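Local structure of hemoglobin-like protein (4NK2) at residues 63-67 with 97-102; 69-74 with 140-144; 125-131 with 169-175; 134-138 with 162-167. The protein probably binds and transports oxygen by means of its heme b, as a member of group II of the truncated hemoglobins. One frame throughout, in Å; residues are numbered along the deposited sequence.

Contacts 1, 2 and 4 lie in the buried helical core, whereas contact 3 joins two partly buried loops that reach the second subunit. Contacts 1 and 2 share helix 53-75, contacts 2 and 4 helix 131-147, so the three are coupled: Leu66 CD1 lies 3.7 Å from Tyr141 CE2, and His70 NE2 is 3.0 Å from Trp137 O. Contacts 1, 3 and 4 touch the heme; contact 2 does not. The chemistry follows location. Contact 1 is aliphatic with one salt bridge, contact 2 rests on a ring stack, contact 4 combines an arginine network with a tryptophan face-on over the heme, and contact 3 joins backbone, Asn171 and Glu131 hydrogen bonds to a salt bridge.

Contact 1: 63-67 with 97-102. With HEM (protoporphyrin IX containing Fe), chain C.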
# COMPACT_ATOMS: atom_id res chain seq x y z
N LEU A 63 12.78 -24.79 15.81
CA LEU A 63 12.47 -23.67 14.92
C LEU A 63 11.75 -24.16 13.67
O LEU A 63 10.85 -23.49 13.16
CB LEU A 63 13.74 -22.89 14.56
CG LEU A 63 14.36 -22.13 15.75
CD1 LEU A 63 15.74 -21.59 15.40
CD2 LEU A 63 13.43 -20.99 16.16
N ARG A 64 12.12 -25.33 13.16
CA ARG A 64 11.43 -25.81 11.96
C ARG A 64 10.00 -26.24 12.32
O ARG A 64 9.07 -26.06 11.53
CB ARG A 64 12.21 -26.94 11.27
CG ARG A 64 13.62 -26.53 10.82
CD ARG A 64 14.26 -27.56 9.89
NE ARG A 64 15.51 -27.04 9.34
CZ ARG A 64 15.59 -26.30 8.24
NH1 ARG A 64 14.50 -25.98 7.56
NH2 ARG A 64 16.77 -25.85 7.83
N LYS A 65 9.82 -26.78 13.52
CA LYS A 65 8.49 -27.21 13.94
C LYS A 65 7.60 -26.01 14.18
O LYS A 65 6.41 -26.03 13.85
CB LYS A 65 8.57 -28.06 15.20
CG LYS A 65 7.21 -28.54 15.69
CD LYS A 65 7.34 -29.33 17.02
CE LYS A 65 5.97 -29.74 17.52
NZ LYS A 65 6.04 -30.70 18.65
N LEU A 66 8.18 -24.96 14.76
CA LEU A 66 7.46 -23.70 14.99
C LEU A 66 6.89 -23.20 13.67
O LEU A 66 5.73 -22.80 13.59
CB LEU A 66 8.42 -22.66 15.56
CG LEU A 66 7.96 -21.20 15.54
CD1 LEU A 66 6.67 -20.99 16.35
CD2 LEU A 66 9.08 -20.26 16.04
N VAL A 67 7.74 -23.19 12.65
CA VAL A 67 7.31 -22.67 11.35
C VAL A 67 6.24 -23.57 10.77
O VAL A 67 5.21 -23.11 10.25
CB VAL A 67 8.49 -22.56 10.40
CG1 VAL A 67 8.02 -22.23 8.97
CG2 VAL A 67 9.46 -21.47 10.90
N SER A 97 10.54 -20.75 4.44
CA SER A 97 10.32 -19.97 5.66
C SER A 97 11.12 -20.53 6.82
O SER A 97 11.65 -19.77 7.65
CB SER A 97 8.84 -19.96 6.05
OG SER A 97 8.10 -19.16 5.15
N ALA A 98 11.20 -21.85 6.90
CA ALA A 98 11.90 -22.47 8.03
C ALA A 98 13.41 -22.21 7.88
O ALA A 98 14.09 -21.86 8.87
CB ALA A 98 11.59 -23.94 8.12
N ASP A 99 13.92 -22.35 6.66
CA ASP A 99 15.32 -21.99 6.40
C ASP A 99 15.59 -20.54 6.79
O ASP A 99 16.60 -20.24 7.40
CB ASP A 99 15.70 -22.18 4.92
CG ASP A 99 15.79 -23.64 4.51
OD1 ASP A 99 15.84 -24.53 5.38
OD2 ASP A 99 15.80 -23.88 3.28
N PHE A 100 14.68 -19.64 6.42
CA PHE A 100 14.85 -18.22 6.76
C PHE A 100 14.88 -18.02 8.29
O PHE A 100 15.75 -17.33 8.83
CB PHE A 100 13.74 -17.38 6.13
CG PHE A 100 13.86 -15.90 6.38
CD1 PHE A 100 14.83 -15.15 5.73
CD2 PHE A 100 13.01 -15.26 7.26
CE1 PHE A 100 14.96 -13.78 5.96
CE2 PHE A 100 13.13 -13.89 7.51
CZ PHE A 100 14.10 -13.15 6.85
N VAL A 101 13.91 -18.60 8.98
CA VAL A 101 13.82 -18.45 10.43
C VAL A 101 15.04 -19.02 11.14
O VAL A 101 15.59 -18.39 12.06
CB VAL A 101 12.56 -19.14 10.99
CG1 VAL A 101 12.65 -19.28 12.51
CG2 VAL A 101 11.28 -18.35 10.58
N VAL A 102 15.45 -20.22 10.75
CA VAL A 102 16.63 -20.84 11.36
C VAL A 102 17.85 -19.95 11.16
O VAL A 102 18.62 -19.71 12.09
CB VAL A 102 16.90 -22.23 10.77
CG1 VAL A 102 18.27 -22.74 11.22
CG2 VAL A 102 15.81 -23.22 11.18
CHA HEM C . 6.55 -16.20 1.55
CHB HEM C . 2.42 -14.56 3.47
CHC HEM C . 5.00 -11.91 6.66
CHD HEM C . 8.67 -15.00 5.77
C1A HEM C . 5.21 -15.93 1.71
C2A HEM C . 4.13 -16.29 0.80
C3A HEM C . 2.99 -15.82 1.35
C4A HEM C . 3.32 -15.16 2.61
CMA HEM C . 1.55 -15.95 0.81
CAA HEM C . 4.29 -17.05 -0.55
CBA HEM C . 4.35 -15.99 -1.67
CGA HEM C . 4.55 -16.51 -3.09
O1A HEM C . 3.84 -16.04 -4.02
O2A HEM C . 5.42 -17.40 -3.33
C1B HEM C . 2.73 -13.62 4.44
C2B HEM C . 1.81 -12.70 5.10
C3B HEM C . 2.52 -11.97 5.98
C4B HEM C . 3.92 -12.39 5.92
CMB HEM C . 0.29 -12.58 4.86
CAB HEM C . 1.92 -10.87 6.88
CBB HEM C . 2.74 -9.99 7.48
C1C HEM C . 6.23 -12.54 6.75
C2C HEM C . 7.31 -12.26 7.67
C3C HEM C . 8.32 -13.12 7.41
C4C HEM C . 7.92 -13.98 6.32
CMC HEM C . 7.31 -11.15 8.75
CAC HEM C . 9.69 -13.23 8.13
CBC HEM C . 9.88 -12.72 9.36
C1D HEM C . 8.52 -15.52 4.51
C2D HEM C . 9.55 -16.19 3.72
C3D HEM C . 8.87 -16.57 2.42
C4D HEM C . 7.51 -16.08 2.53
CMD HEM C . 11.02 -16.50 4.11
CAD HEM C . 9.52 -17.29 1.22
CBD HEM C . 10.25 -16.22 0.40
CGD HEM C . 10.89 -16.91 -0.78
O1D HEM C . 10.15 -17.32 -1.71
O2D HEM C . 12.14 -17.06 -0.79
NA HEM C . 4.68 -15.26 2.79
NB HEM C . 3.99 -13.39 4.98
NC HEM C . 6.64 -13.60 5.95
ND HEM C . 7.35 -15.48 3.77
FE HEM C . 5.69 -14.35 4.34
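These segments belong to helices 53-75 and 87-104, which correspond to the B and E helices of the truncated globin 2-on-2 fold. Their axes approach to 8.9 Å with N-to-C directions 134° apart, an inclined antiparallel pairing that hides 424 Å² in total. The backbones come closest at Arg64 and Ala98, whose CA atoms are 5.2 Å apart, a separation that the small alanine side chain makes possible.

The interior of the joint is aliphatic. Val67 points at the partner helix and uses both methyls: CG2 meets Val101 CG2 at 3.6 Å, while CG1 lies 4.0 Å from Ala98 CB and 3.8 Å from Ser97 CB. Leu63 continues the packing, its CB 4.0 Å from Val102 CG2 and its CD2 4.1 Å from Val101 CG1.

Segment 97-102 also reaches the heme: Phe100 CB lies 3.5 Å from HEM CMD and Ser97 OG 3.6 Å from HEM C2D.

The charged pair lies beside the aliphatic patch. Arg64 also pairs with Glu60, and Asp99 with Lys95. Between the segments, the guanidinium grips one carboxylate oxygen in a salt bridge: Arg64 NH1 and NH2 each donate to Asp99 OD1 at 2.9 Å.

Contact 2: 69-74 with 140-144; sequences VHHENL and CYKHA
Both segments are alpha-helical throughout, 69-74 on helix 53-75 and 140-144 on helix 131-147. Their axes pass 8.4 Å apart with directions at 134°, and the CA register pairs His70 with Ala144 (5.1 Å) and Asn73 with Cys140 (5.5 Å). Val69 opens the interface, its CG1 3.8 Å from Ala144 CB. His70, chi1 t, lays its imidazole face-to-face on the Tyr141 ring, centroids 3.7 Å apart and planes at 20°. Tyr141 has an off-well chi1 of -128°. One water links the pair, 3.3 Å from His70 ND1 and 3.0 Å from Tyr141 OH, while His70 NE2 is hydrogen-bonded to Trp137 O. This is the crossing of the B and G helices of the truncated globin 2-on-2 sandwich. Asn73, chi1 m, donates ND2 to Cys140 O at 3.0 Å (167° at the hydrogen), an oxygen that also accepts Ala144 N within its own helix at 3.1 Å. Last comes Leu74, whose CD2 lies 3.9 Å from Cys140 SG; Cys140 has chi1 m and points toward helix 53-75.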
# COMPACT_ATOMS: atom_id res chain seq x y z
N VAL A 69 4.14 -25.48 12.42
CA VAL A 69 2.89 -25.25 13.15
C VAL A 69 2.27 -23.90 12.78
O VAL A 69 1.05 -23.78 12.65
CB VAL A 69 3.12 -25.37 14.68
CG1 VAL A 69 1.90 -24.87 15.45
CG2 VAL A 69 3.44 -26.82 15.05
N HIS A 70 3.10 -22.87 12.61
CA HIS A 70 2.56 -21.56 12.25
C HIS A 70 1.78 -21.72 10.95
O HIS A 70 0.69 -21.17 10.78
CB HIS A 70 3.68 -20.52 12.09
CG HIS A 70 3.20 -19.18 11.61
ND1 HIS A 70 3.76 -18.53 10.53
CD2 HIS A 70 2.23 -18.35 12.08
CE1 HIS A 70 3.14 -17.37 10.34
NE2 HIS A 70 2.21 -17.24 11.28
N HIS A 71 2.36 -22.47 10.03
CA HIS A 71 1.64 -22.67 8.74
C HIS A 71 0.40 -23.50 8.88
O HIS A 71 -0.56 -23.15 8.25
CB HIS A 71 2.61 -23.22 7.69
CG HIS A 71 3.41 -22.16 7.01
ND1 HIS A 71 2.97 -21.50 5.89
CD2 HIS A 71 4.62 -21.61 7.31
CE1 HIS A 71 3.87 -20.61 5.51
NE2 HIS A 71 4.88 -20.65 6.37
N GLU A 72 0.35 -24.48 9.76
CA GLU A 72 -0.89 -25.22 10.02
C GLU A 72 -1.97 -24.24 10.50
O GLU A 72 -3.12 -24.30 10.06
CB GLU A 72 -0.66 -26.35 11.02
CG GLU A 72 0.22 -27.46 10.45
CD GLU A 72 0.69 -28.44 11.50
OE1 GLU A 72 0.20 -28.37 12.65
OE2 GLU A 72 1.55 -29.27 11.18
N ASN A 73 -1.60 -23.33 11.40
CA ASN A 73 -2.53 -22.32 11.89
C ASN A 73 -3.01 -21.41 10.75
O ASN A 73 -4.19 -21.13 10.62
CB ASN A 73 -1.87 -21.48 13.01
CG ASN A 73 -1.64 -22.29 14.29
OD1 ASN A 73 -2.20 -23.38 14.45
ND2 ASN A 73 -0.83 -21.75 15.21
N LEU A 74 -2.07 -20.96 9.93
CA LEU A 74 -2.42 -20.12 8.78
C LEU A 74 -3.45 -20.78 7.85
O LEU A 74 -4.35 -20.10 7.34
CB LEU A 74 -1.17 -19.74 7.99
CG LEU A 74 -0.28 -18.66 8.60
CD1 LEU A 74 1.01 -18.55 7.80
CD2 LEU A 74 -1.01 -17.31 8.62
N CYS A 140 -1.67 -16.12 14.49
CA CYS A 140 -1.30 -17.49 14.20
C CYS A 140 0.08 -17.81 14.75
O CYS A 140 0.35 -18.96 15.12
CB CYS A 140 -1.31 -17.75 12.69
SG CYS A 140 -2.98 -17.85 12.00
N TYR A 141 0.97 -16.82 14.77
CA TYR A 141 2.33 -17.07 15.25
C TYR A 141 2.34 -17.11 16.78
O TYR A 141 3.04 -17.95 17.38
CB TYR A 141 3.28 -15.99 14.75
CG TYR A 141 4.51 -16.56 14.08
CD1 TYR A 141 4.90 -16.11 12.83
CD2 TYR A 141 5.29 -17.52 14.71
CE1 TYR A 141 6.03 -16.60 12.20
CE2 TYR A 141 6.42 -18.03 14.09
CZ TYR A 141 6.78 -17.56 12.83
OH TYR A 141 7.90 -18.06 12.19
N LYS A 142 1.57 -16.23 17.40
CA LYS A 142 1.43 -16.25 18.87
C LYS A 142 1.00 -17.64 19.32
O LYS A 142 1.61 -18.23 20.24
CB LYS A 142 0.40 -15.20 19.32
CG LYS A 142 0.25 -15.10 20.85
CD LYS A 142 -0.90 -14.16 21.25
CE LYS A 142 -2.25 -14.78 20.98
NZ LYS A 142 -3.38 -13.94 21.48
N HIS A 143 -0.03 -18.18 18.69
CA HIS A 143 -0.45 -19.55 19.03
C HIS A 143 0.60 -20.62 18.76
O HIS A 143 0.81 -21.51 19.60
CB HIS A 143 -1.78 -19.90 18.36
CG HIS A 143 -2.95 -19.23 19.01
ND1 HIS A 143 -3.45 -18.02 18.58
CD2 HIS A 143 -3.68 -19.57 20.10
CE1 HIS A 143 -4.46 -17.66 19.35
NE2 HIS A 143 -4.62 -18.58 20.28
N ALA A 144 1.26 -20.55 17.60
CA ALA A 144 2.33 -21.51 17.31
C ALA A 144 3.41 -21.48 18.40
O ALA A 144 3.87 -22.53 18.86
CB ALA A 144 2.96 -21.26 15.93
O HOH W 1 6.86 -18.83 9.45

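Contact 3: 125-131 with 169-175. With HEM (protoporphyrin IX containing Fe), chain C.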
# COMPACT_ATOMS: atom_id res chain seq x y z
N PHE A 125 5.66 -8.66 -2.38
CA PHE A 125 4.80 -7.95 -3.33
C PHE A 125 3.95 -8.96 -4.12
O PHE A 125 2.90 -8.60 -4.64
CB PHE A 125 5.62 -7.08 -4.30
CG PHE A 125 6.19 -5.82 -3.69
CD1 PHE A 125 5.49 -5.12 -2.70
CD2 PHE A 125 7.42 -5.33 -4.11
CE1 PHE A 125 6.03 -3.96 -2.14
CE2 PHE A 125 7.96 -4.16 -3.55
CZ PHE A 125 7.27 -3.48 -2.57
N SER A 126 4.40 -10.21 -4.19
CA SER A 126 3.70 -11.27 -4.93
C SER A 126 2.39 -11.72 -4.26
O SER A 126 1.72 -12.63 -4.76
CB SER A 126 4.62 -12.48 -5.10
OG SER A 126 5.84 -12.13 -5.72
N VAL A 127 2.05 -11.12 -3.14
CA VAL A 127 0.83 -11.48 -2.43
C VAL A 127 0.24 -10.25 -1.78
O VAL A 127 0.95 -9.43 -1.25
CB VAL A 127 1.07 -12.60 -1.41
CG1 VAL A 127 2.22 -12.29 -0.53
CG2 VAL A 127 -0.16 -12.87 -0.60
N THR A 128 -1.07 -10.11 -1.85
CA THR A 128 -1.71 -8.89 -1.35
C THR A 128 -1.82 -9.00 0.17
O THR A 128 -2.48 -9.89 0.69
CB THR A 128 -3.10 -8.70 -1.98
OG1 THR A 128 -2.98 -8.85 -3.40
CG2 THR A 128 -3.65 -7.31 -1.68
N ILE A 129 -1.17 -8.09 0.88
CA ILE A 129 -1.15 -8.18 2.34
C ILE A 129 -1.64 -6.86 2.90
O ILE A 129 -0.96 -5.84 2.79
CB ILE A 129 0.28 -8.45 2.86
CG1 ILE A 129 0.79 -9.80 2.34
CG2 ILE A 129 0.29 -8.40 4.43
CD1 ILE A 129 2.30 -10.04 2.52
N ASP A 130 -2.82 -6.86 3.50
CA ASP A 130 -3.34 -5.68 4.16
C ASP A 130 -3.13 -5.73 5.67
O ASP A 130 -2.53 -6.66 6.16
CB ASP A 130 -4.80 -5.42 3.81
CG ASP A 130 -5.73 -6.51 4.29
OD1 ASP A 130 -5.33 -7.33 5.12
OD2 ASP A 130 -6.87 -6.54 3.82
N GLU A 131 -3.62 -4.74 6.39
CA GLU A 131 -3.35 -4.61 7.81
C GLU A 131 -3.89 -5.80 8.59
O GLU A 131 -3.20 -6.36 9.44
CB GLU A 131 -3.92 -3.30 8.36
CG GLU A 131 -3.42 -2.06 7.63
CD GLU A 131 -4.26 -1.74 6.40
OE1 GLU A 131 -5.10 -2.58 5.98
OE2 GLU A 131 -4.10 -0.62 5.85
N MET A 169 5.91 -5.86 5.52
CA MET A 169 5.36 -6.71 4.45
C MET A 169 4.03 -6.15 3.93
O MET A 169 3.56 -6.55 2.86
CB MET A 169 5.15 -8.13 4.97
CG MET A 169 6.40 -8.72 5.62
SD MET A 169 7.82 -8.58 4.52
CE MET A 169 9.01 -8.31 5.83
N ILE A 170 3.42 -5.24 4.68
CA ILE A 170 2.09 -4.74 4.32
C ILE A 170 2.19 -3.95 3.02
O ILE A 170 2.95 -2.97 2.94
CB ILE A 170 1.48 -3.82 5.41
CG1 ILE A 170 1.20 -4.61 6.70
CG2 ILE A 170 0.19 -3.18 4.88
CD1 ILE A 170 0.73 -3.73 7.85
N ASN A 171 1.44 -4.36 2.02
CA ASN A 171 1.50 -3.69 0.72
C ASN A 171 0.14 -3.23 0.19
O ASN A 171 0.05 -2.62 -0.89
CB ASN A 171 2.22 -4.58 -0.30
CG ASN A 171 1.55 -5.93 -0.47
OD1 ASN A 171 0.32 -6.02 -0.47
ND2 ASN A 171 2.36 -6.98 -0.60
N ARG A 172 -0.91 -3.52 0.96
CA ARG A 172 -2.25 -3.03 0.63
C ARG A 172 -2.78 -2.24 1.83
O ARG A 172 -2.93 -2.79 2.93
CB ARG A 172 -3.19 -4.19 0.32
CG ARG A 172 -4.65 -3.77 0.04
CD ARG A 172 -4.76 -2.94 -1.25
NE ARG A 172 -6.09 -3.02 -1.88
CZ ARG A 172 -7.07 -2.15 -1.69
NH1 ARG A 172 -6.90 -1.11 -0.87
NH2 ARG A 172 -8.23 -2.32 -2.32
N ARG A 173 -3.03 -0.96 1.63
CA ARG A 173 -3.54 -0.13 2.72
C ARG A 173 -5.06 0.01 2.59
O ARG A 173 -5.57 0.11 1.47
CB ARG A 173 -2.85 1.23 2.73
CG ARG A 173 -1.42 1.17 3.23
CD ARG A 173 -1.43 0.95 4.75
NE ARG A 173 -1.49 2.22 5.47
CZ ARG A 173 -2.01 2.39 6.68
NH1 ARG A 173 -2.55 1.36 7.33
NH2 ARG A 173 -2.00 3.59 7.24
N THR A 174 -5.77 -0.03 3.71
CA THR A 174 -7.23 -0.02 3.69
C THR A 174 -7.78 0.92 4.74
O THR A 174 -9.01 1.01 4.92
CB THR A 174 -7.84 -1.42 3.97
OG1 THR A 174 -7.53 -1.81 5.32
CG2 THR A 174 -7.30 -2.45 2.98
N THR A 175 -6.88 1.61 5.45
CA THR A 175 -7.24 2.59 6.47
C THR A 175 -6.17 3.68 6.57
O THR A 175 -5.01 3.44 6.19
CB THR A 175 -7.41 1.96 7.87
OG1 THR A 175 -7.46 3.00 8.86
CG2 THR A 175 -6.22 1.04 8.22
CHA HEM C . 6.55 -16.20 1.55
CHB HEM C . 2.42 -14.56 3.47
CHC HEM C . 5.00 -11.91 6.66
CHD HEM C . 8.67 -15.00 5.77
C1A HEM C . 5.21 -15.93 1.71
C2A HEM C . 4.13 -16.29 0.80
C3A HEM C . 2.99 -15.82 1.35
C4A HEM C . 3.32 -15.16 2.61
CMA HEM C . 1.55 -15.95 0.81
CAA HEM C . 4.29 -17.05 -0.55
CBA HEM C . 4.35 -15.99 -1.67
CGA HEM C . 4.55 -16.51 -3.09
O1A HEM C . 3.84 -16.04 -4.02
O2A HEM C . 5.42 -17.40 -3.33
C1B HEM C . 2.73 -13.62 4.44
C2B HEM C . 1.81 -12.70 5.10
C3B HEM C . 2.52 -11.97 5.98
C4B HEM C . 3.92 -12.39 5.92
CMB HEM C . 0.29 -12.58 4.86
CAB HEM C . 1.92 -10.87 6.88
CBB HEM C . 2.74 -9.99 7.48
C1C HEM C . 6.23 -12.54 6.75
C2C HEM C . 7.31 -12.26 7.67
C3C HEM C . 8.32 -13.12 7.41
C4C HEM C . 7.92 -13.98 6.32
CMC HEM C . 7.31 -11.15 8.75
CAC HEM C . 9.69 -13.23 8.13
CBC HEM C . 9.88 -12.72 9.36
C1D HEM C . 8.52 -15.52 4.51
C2D HEM C . 9.55 -16.19 3.72
C3D HEM C . 8.87 -16.57 2.42
C4D HEM C . 7.51 -16.08 2.53
CMD HEM C . 11.02 -16.50 4.11
CAD HEM C . 9.52 -17.29 1.22
CBD HEM C . 10.25 -16.22 0.40
CGD HEM C . 10.89 -16.91 -0.78
O1D HEM C . 10.15 -17.32 -1.71
O2D HEM C . 12.14 -17.06 -0.79
NA HEM C . 4.68 -15.26 2.79
NB HEM C . 3.99 -13.39 4.98
NC HEM C . 6.64 -13.60 5.95
ND HEM C . 7.35 -15.48 3.77
FE HEM C . 5.69 -14.35 4.34
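In the globin fold these are the loop between helices F (120-124) and G (131-147) and the segment leaving helix H, here 155-165, and they meet beside the heme. Met169 borders the pocket, with CG 3.6 Å from HEM CHC, and its CB lies 4.2 Å from Ile129 CD1, itself 3.7 Å from HEM C2B. Ile170 follows, its CG2 3.6 Å from Ile129 O. Asn171 is the central polar link: its amide both donates and accepts, ND2 to Val127 O at 2.9 Å and OD1 from Ile129 N at 2.9 Å. Ile129 O is in turn shared by Asn171 N (2.9 Å) and Arg172 N (3.0 Å). The Arg172 CB packs 3.7 Å from Thr128 CG2, while its guanidinium leads away to Phe125 O of the second subunit, placing this junction at the dimer interface. Arg172 O makes a CA-H...O contact, 3.2 Å from the CA of Asp130, the N-cap of helix 131-147. Arg173, also held by Glu177 O and Asp41, forms a salt bridge from NH1 to Glu131 OE2 at 2.9 Å. Thr174 completes the grip on this carboxylate, N donating to Glu131 OE2 at 2.8 Å and OG1 to Glu131 OE1 at 2.6 Å.

Contact 4: 134-138 with 162-167; sequences REIWL and IESFSI. With HEM (protoporphyrin IX containing Fe), chain C.
Arg134 anchors this contact with an extended side chain, chi1 to chi3 all t and chi4 -91°. Its NH2 donates to Glu163 O at 2.8 Å (166° at the hydrogen) and forms a salt bridge with Glu163 OE2 at 3.1 Å; NE donates to Ser166 OG at 2.9 Å. The remaining nitrogen, NH1, serves Arg180 O, and the Glu163 carboxylate also binds Arg181. Ser166, chi1 p, passes its own hydroxyl proton to Ile162 O at 2.6 Å. Ile167 CG1 lies over a face of the guanidinium, 3.5 Å from Arg134 NE.

Segment 134-138 is alpha-helical; 162-167 is helical at first and 3-10 at 166-167. They run antiparallel, with CA separations of 6.7 Å for Arg134 and Ser166 and 7.0 Å for Leu138 and Glu163, as expected of the G and H helices of a truncated globin.

Leu138, chi1 m and chi2 t, places CD2 4.1 Å from Ile162 CD1. Trp137, chi1 t and chi2 98°, directs CZ3 to Ile162 CB at 4.0 Å. Its indole lies with one face over the heme, CZ2 3.4 Å from HEM C1C, in the manner of the helix G tryptophan of group II. Phe165 CD2 reaches HEM CBC at 3.4 Å.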
# COMPACT_ATOMS: atom_id res chain seq x y z
N ARG A 134 -1.83 -9.05 8.26
CA ARG A 134 -0.70 -9.07 9.19
C ARG A 134 -1.15 -9.43 10.60
O ARG A 134 -0.47 -10.20 11.28
CB ARG A 134 0.04 -7.72 9.22
CG ARG A 134 0.85 -7.54 10.51
CD ARG A 134 1.68 -6.26 10.52
NE ARG A 134 2.38 -6.09 11.79
CZ ARG A 134 1.90 -5.42 12.84
NH1 ARG A 134 0.71 -4.83 12.77
NH2 ARG A 134 2.61 -5.33 13.95
N GLU A 135 -2.29 -8.90 11.03
CA GLU A 135 -2.78 -9.20 12.38
C GLU A 135 -3.06 -10.68 12.53
O GLU A 135 -2.70 -11.30 13.53
CB GLU A 135 -4.04 -8.39 12.71
CG GLU A 135 -3.80 -6.89 12.78
CD GLU A 135 -4.96 -6.15 13.42
OE1 GLU A 135 -5.80 -6.80 14.08
OE2 GLU A 135 -5.02 -4.91 13.28
N ILE A 136 -3.72 -11.25 11.52
CA ILE A 136 -4.04 -12.68 11.54
C ILE A 136 -2.77 -13.54 11.46
O ILE A 136 -2.64 -14.52 12.18
CB ILE A 136 -5.01 -13.06 10.39
CG1 ILE A 136 -6.40 -12.45 10.64
CG2 ILE A 136 -5.10 -14.57 10.25
CD1 ILE A 136 -7.32 -12.57 9.41
N TRP A 137 -1.83 -13.17 10.59
CA TRP A 137 -0.55 -13.87 10.50
C TRP A 137 0.15 -13.86 11.86
O TRP A 137 0.69 -14.88 12.30
CB TRP A 137 0.31 -13.19 9.43
CG TRP A 137 1.67 -13.80 9.10
CD1 TRP A 137 1.97 -14.64 8.05
CD2 TRP A 137 2.92 -13.53 9.75
NE1 TRP A 137 3.32 -14.93 8.04
CE2 TRP A 137 3.92 -14.27 9.07
CE3 TRP A 137 3.28 -12.76 10.87
CZ2 TRP A 137 5.26 -14.25 9.47
CZ3 TRP A 137 4.62 -12.74 11.26
CH2 TRP A 137 5.59 -13.48 10.56
N LEU A 138 0.13 -12.72 12.54
CA LEU A 138 0.71 -12.61 13.89
C LEU A 138 -0.01 -13.45 14.94
O LEU A 138 0.63 -14.08 15.79
CB LEU A 138 0.75 -11.14 14.33
CG LEU A 138 1.89 -10.31 13.73
CD1 LEU A 138 1.82 -8.86 14.17
CD2 LEU A 138 3.26 -10.90 14.13
N ILE A 162 9.29 -10.48 14.82
CA ILE A 162 8.23 -10.63 13.81
C ILE A 162 7.14 -9.55 13.91
O ILE A 162 6.56 -9.17 12.89
CB ILE A 162 7.58 -12.04 13.82
CG1 ILE A 162 6.98 -12.36 15.19
CG2 ILE A 162 8.60 -13.09 13.43
CD1 ILE A 162 6.12 -13.63 15.20
N GLU A 163 6.83 -9.10 15.13
CA GLU A 163 5.80 -8.06 15.30
C GLU A 163 6.19 -6.80 14.55
O GLU A 163 5.33 -6.14 13.96
CB GLU A 163 5.59 -7.71 16.78
CG GLU A 163 4.43 -6.73 17.02
CD GLU A 163 4.80 -5.26 16.80
OE1 GLU A 163 6.01 -4.91 16.80
OE2 GLU A 163 3.86 -4.43 16.65
N SER A 164 7.47 -6.45 14.58
CA SER A 164 7.89 -5.24 13.88
C SER A 164 8.21 -5.51 12.41
O SER A 164 7.82 -4.72 11.55
CB SER A 164 9.08 -4.58 14.56
OG SER A 164 9.49 -3.44 13.81
N PHE A 165 8.92 -6.60 12.13
CA PHE A 165 9.35 -6.89 10.76
C PHE A 165 8.13 -7.07 9.87
O PHE A 165 8.14 -6.69 8.69
CB PHE A 165 10.20 -8.15 10.73
CG PHE A 165 10.96 -8.35 9.43
CD1 PHE A 165 11.39 -7.26 8.68
CD2 PHE A 165 11.27 -9.63 8.98
CE1 PHE A 165 12.10 -7.45 7.49
CE2 PHE A 165 11.98 -9.82 7.79
CZ PHE A 165 12.39 -8.73 7.05
N SER A 166 7.07 -7.66 10.42
CA SER A 166 5.85 -7.92 9.65
C SER A 166 5.21 -6.63 9.14
O SER A 166 4.50 -6.63 8.13
CB SER A 166 4.84 -8.73 10.48
OG SER A 166 4.48 -8.08 11.70
N ILE A 167 5.45 -5.51 9.82
CA ILE A 167 4.85 -4.26 9.34
C ILE A 167 5.32 -3.92 7.91
O ILE A 167 4.55 -3.36 7.12
CB ILE A 167 5.16 -3.10 10.28
CG1 ILE A 167 4.53 -3.35 11.66
CG2 ILE A 167 4.63 -1.81 9.70
CD1 ILE A 167 4.90 -2.31 12.70
CHA HEM C . 6.55 -16.20 1.55
CHB HEM C . 2.42 -14.56 3.47
CHC HEM C . 5.00 -11.91 6.66
CHD HEM C . 8.67 -15.00 5.77
C1A HEM C . 5.21 -15.93 1.71
C2A HEM C . 4.13 -16.29 0.80
C3A HEM C . 2.99 -15.82 1.35
C4A HEM C . 3.32 -15.16 2.61
CMA HEM C . 1.55 -15.95 0.81
CAA HEM C . 4.29 -17.05 -0.55
CBA HEM C . 4.35 -15.99 -1.67
CGA HEM C . 4.55 -16.51 -3.09
O1A HEM C . 3.84 -16.04 -4.02
O2A HEM C . 5.42 -17.40 -3.33
C1B HEM C . 2.73 -13.62 4.44
C2B HEM C . 1.81 -12.70 5.10
C3B HEM C . 2.52 -11.97 5.98
C4B HEM C . 3.92 -12.39 5.92
CMB HEM C . 0.29 -12.58 4.86
CAB HEM C . 1.92 -10.87 6.88
CBB HEM C . 2.74 -9.99 7.48
C1C HEM C . 6.23 -12.54 6.75
C2C HEM C . 7.31 -12.26 7.67
C3C HEM C . 8.32 -13.12 7.41
C4C HEM C . 7.92 -13.98 6.32
CMC HEM C . 7.31 -11.15 8.75
CAC HEM C . 9.69 -13.23 8.13
CBC HEM C . 9.88 -12.72 9.36
C1D HEM C . 8.52 -15.52 4.51
C2D HEM C . 9.55 -16.19 3.72
C3D HEM C . 8.87 -16.57 2.42
C4D HEM C . 7.51 -16.08 2.53
CMD HEM C . 11.02 -16.50 4.11
CAD HEM C . 9.52 -17.29 1.22
CBD HEM C . 10.25 -16.22 0.40
CGD HEM C . 10.89 -16.91 -0.78
O1D HEM C . 10.15 -17.32 -1.71
O2D HEM C . 12.14 -17.06 -0.79
NA HEM C . 4.68 -15.26 2.79
NB HEM C . 3.99 -13.39 4.98
NC HEM C . 6.64 -13.60 5.95
ND HEM C . 7.35 -15.48 3.77
FE HEM C . 5.69 -14.35 4.34